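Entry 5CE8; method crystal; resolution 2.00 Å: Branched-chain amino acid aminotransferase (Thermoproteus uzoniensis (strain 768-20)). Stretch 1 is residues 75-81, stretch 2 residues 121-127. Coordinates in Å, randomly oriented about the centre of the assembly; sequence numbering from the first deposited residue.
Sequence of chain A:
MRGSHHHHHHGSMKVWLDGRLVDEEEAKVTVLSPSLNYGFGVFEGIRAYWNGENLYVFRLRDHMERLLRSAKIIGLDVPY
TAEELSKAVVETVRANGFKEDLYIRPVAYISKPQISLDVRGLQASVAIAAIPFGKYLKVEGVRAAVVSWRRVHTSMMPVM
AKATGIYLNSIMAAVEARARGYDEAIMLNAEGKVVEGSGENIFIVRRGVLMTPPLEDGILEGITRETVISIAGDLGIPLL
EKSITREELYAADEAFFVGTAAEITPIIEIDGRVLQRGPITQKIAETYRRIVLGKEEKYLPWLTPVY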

# COMPACT_ATOMS: atom_id res chain seq x y z
N GLY A 75 -12.60 -23.50 -3.73
CA GLY A 75 -12.21 -24.94 -3.62
C GLY A 75 -13.30 -25.71 -2.85
O GLY A 75 -13.02 -26.69 -2.13
N LEU A 76 -14.54 -25.26 -2.94
CA LEU A 76 -15.65 -26.00 -2.34
C LEU A 76 -16.27 -26.95 -3.40
O LEU A 76 -16.40 -26.56 -4.56
CB LEU A 76 -16.65 -24.93 -1.92
CG LEU A 76 -17.89 -25.47 -1.27
CD1 LEU A 76 -17.51 -26.19 0.02
CD2 LEU A 76 -18.84 -24.37 -1.04
N ASP A 77 -16.55 -28.23 -3.08
CA ASP A 77 -16.92 -29.19 -4.10
C ASP A 77 -18.45 -29.27 -4.02
O ASP A 77 -19.01 -29.82 -3.06
CB ASP A 77 -16.20 -30.53 -3.84
CG ASP A 77 -16.72 -31.70 -4.70
OD1 ASP A 77 -17.30 -31.52 -5.77
OD2 ASP A 77 -16.53 -32.84 -4.25
N VAL A 78 -19.12 -28.71 -5.02
CA VAL A 78 -20.59 -28.70 -5.06
C VAL A 78 -21.06 -29.83 -5.98
O VAL A 78 -20.86 -29.77 -7.18
CB VAL A 78 -21.12 -27.34 -5.49
CG1 VAL A 78 -22.63 -27.36 -5.63
CG2 VAL A 78 -20.71 -26.29 -4.47
N PRO A 79 -21.69 -30.89 -5.44
CA PRO A 79 -21.97 -32.02 -6.30
C PRO A 79 -23.25 -31.91 -7.12
O PRO A 79 -23.92 -32.89 -7.32
CB PRO A 79 -22.06 -33.18 -5.30
CG PRO A 79 -22.58 -32.55 -4.05
CD PRO A 79 -22.00 -31.17 -4.02
N TYR A 80 -23.61 -30.73 -7.56
CA TYR A 80 -24.81 -30.51 -8.35
C TYR A 80 -24.51 -29.61 -9.50
O TYR A 80 -23.71 -28.68 -9.39
CB TYR A 80 -25.84 -29.81 -7.52
CG TYR A 80 -26.40 -30.64 -6.40
CD1 TYR A 80 -27.33 -31.66 -6.67
CD2 TYR A 80 -25.98 -30.44 -5.08
CE1 TYR A 80 -27.85 -32.42 -5.62
CE2 TYR A 80 -26.48 -31.20 -4.05
CZ TYR A 80 -27.43 -32.18 -4.31
OH TYR A 80 -27.92 -32.96 -3.27
N THR A 81 -25.23 -29.78 -10.60
CA THR A 81 -25.03 -28.84 -11.71
C THR A 81 -25.96 -27.64 -11.53
O THR A 81 -26.89 -27.59 -10.70
CB THR A 81 -25.33 -29.54 -13.02
OG1 THR A 81 -26.71 -29.92 -12.94
CG2 THR A 81 -24.46 -30.74 -13.17
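Stretch 2 (121-127) GLQASVA

Stretch 2 runs alongside stretch 1 in broadly the same sense, the end-to-end directions of the touching parts lying 52° apart. Stretch 1 has no regular secondary structure: Gly75, with positive phi, leaves a helix, and Thr81 caps the next one, and the residues between are mostly extended, broken by a turn-like step at Pro79, where Tyr80 N makes a weak bond to Val78 O at 2.9 Å. Stretch 2 opens with Gly121, also at positive phi, and proceeds through extended phi/psi values into a strand that includes Ser125 to Ala127. The register is set by Asp77 against Gln123 and Val78 against Ala124, each pair with CA atoms 5.2 Å apart.

Backbone polar groups match that register. Ala124 N donates to Asp77 O at 2.8 Å with a nearly straight angle of 164°, the one direct backbone hydrogen bond between the stretches. Asp77 is also tied through its N: a water accepts from Asp77 N at 2.8 Å and donates to Leu122 O, two residues before Ala124, at 2.6 Å. The direct backbone bond and the water bridge thus accompany an alignment that lacks the ladder of a regular sheet.

Apolar packing centres on Ala124, whose CB points toward stretch 1 and whose small methyl meets two larger side chains: Leu76 CD1 lies 3.9 Å from Ala124 CB, and Val78 CG2 lies 4.2 Å from it. Two residues on, Val126 also points toward stretch 1, while the intervening Ser125 points away, the alternation expected of an extended chain. Val126 CG2 packs 4.0 Å from Val78 CG1 and 4.1 Å from Tyr80 CD2, meeting the tyrosine ring obliquely.

At the more exposed margin, Pro79 CG rests 3.8 Å from Gln123 CG, and Pro79 CD comes within 3.3 Å of Ala124 O. Together the two stretches bury 367 Å², with Ala124 giving up the largest share of any residue.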

# COMPACT_ATOMS: atom_id res chain seq x y z
N GLY A 121 -11.26 -32.03 -0.39
CA GLY A 121 -11.92 -33.28 -0.69
C GLY A 121 -13.27 -33.52 -0.01
O GLY A 121 -13.87 -34.51 -0.28
N LEU A 122 -13.72 -32.60 0.84
CA LEU A 122 -15.03 -32.66 1.47
C LEU A 122 -16.06 -32.31 0.44
O LEU A 122 -15.77 -31.66 -0.56
CB LEU A 122 -15.15 -31.72 2.67
CG LEU A 122 -14.23 -31.99 3.81
CD1 LEU A 122 -14.17 -30.82 4.77
CD2 LEU A 122 -14.66 -33.28 4.49
N GLN A 123 -17.28 -32.74 0.68
CA GLN A 123 -18.26 -32.55 -0.34
C GLN A 123 -19.34 -31.61 0.22
O GLN A 123 -19.77 -31.77 1.31
CB GLN A 123 -18.72 -33.90 -0.78
CG GLN A 123 -19.91 -33.83 -1.69
CD GLN A 123 -19.88 -34.93 -2.69
OE1 GLN A 123 -18.93 -35.02 -3.47
NE2 GLN A 123 -20.93 -35.77 -2.72
N ALA A 124 -19.70 -30.56 -0.47
CA ALA A 124 -20.70 -29.62 0.10
C ALA A 124 -22.10 -30.16 0.11
O ALA A 124 -22.45 -30.98 -0.76
CB ALA A 124 -20.73 -28.34 -0.75
N SER A 125 -22.92 -29.60 1.02
CA SER A 125 -24.38 -29.69 0.92
C SER A 125 -24.92 -28.39 0.32
O SER A 125 -24.27 -27.35 0.41
CB SER A 125 -25.01 -29.92 2.28
OG SER A 125 -24.75 -31.21 2.79
N VAL A 126 -26.10 -28.45 -0.29
CA VAL A 126 -26.78 -27.27 -0.75
C VAL A 126 -28.17 -27.20 -0.12
O VAL A 126 -28.89 -28.16 -0.06
CB VAL A 126 -26.85 -27.12 -2.25
CG1 VAL A 126 -27.63 -25.84 -2.60
CG2 VAL A 126 -25.44 -27.05 -2.85
N ALA A 127 -28.49 -26.09 0.49
CA ALA A 127 -29.88 -25.82 0.95
C ALA A 127 -30.38 -24.61 0.21
O ALA A 127 -29.58 -23.63 -0.08
CB ALA A 127 -29.91 -25.58 2.45
O HOH W 1 -15.93 -29.08 -0.47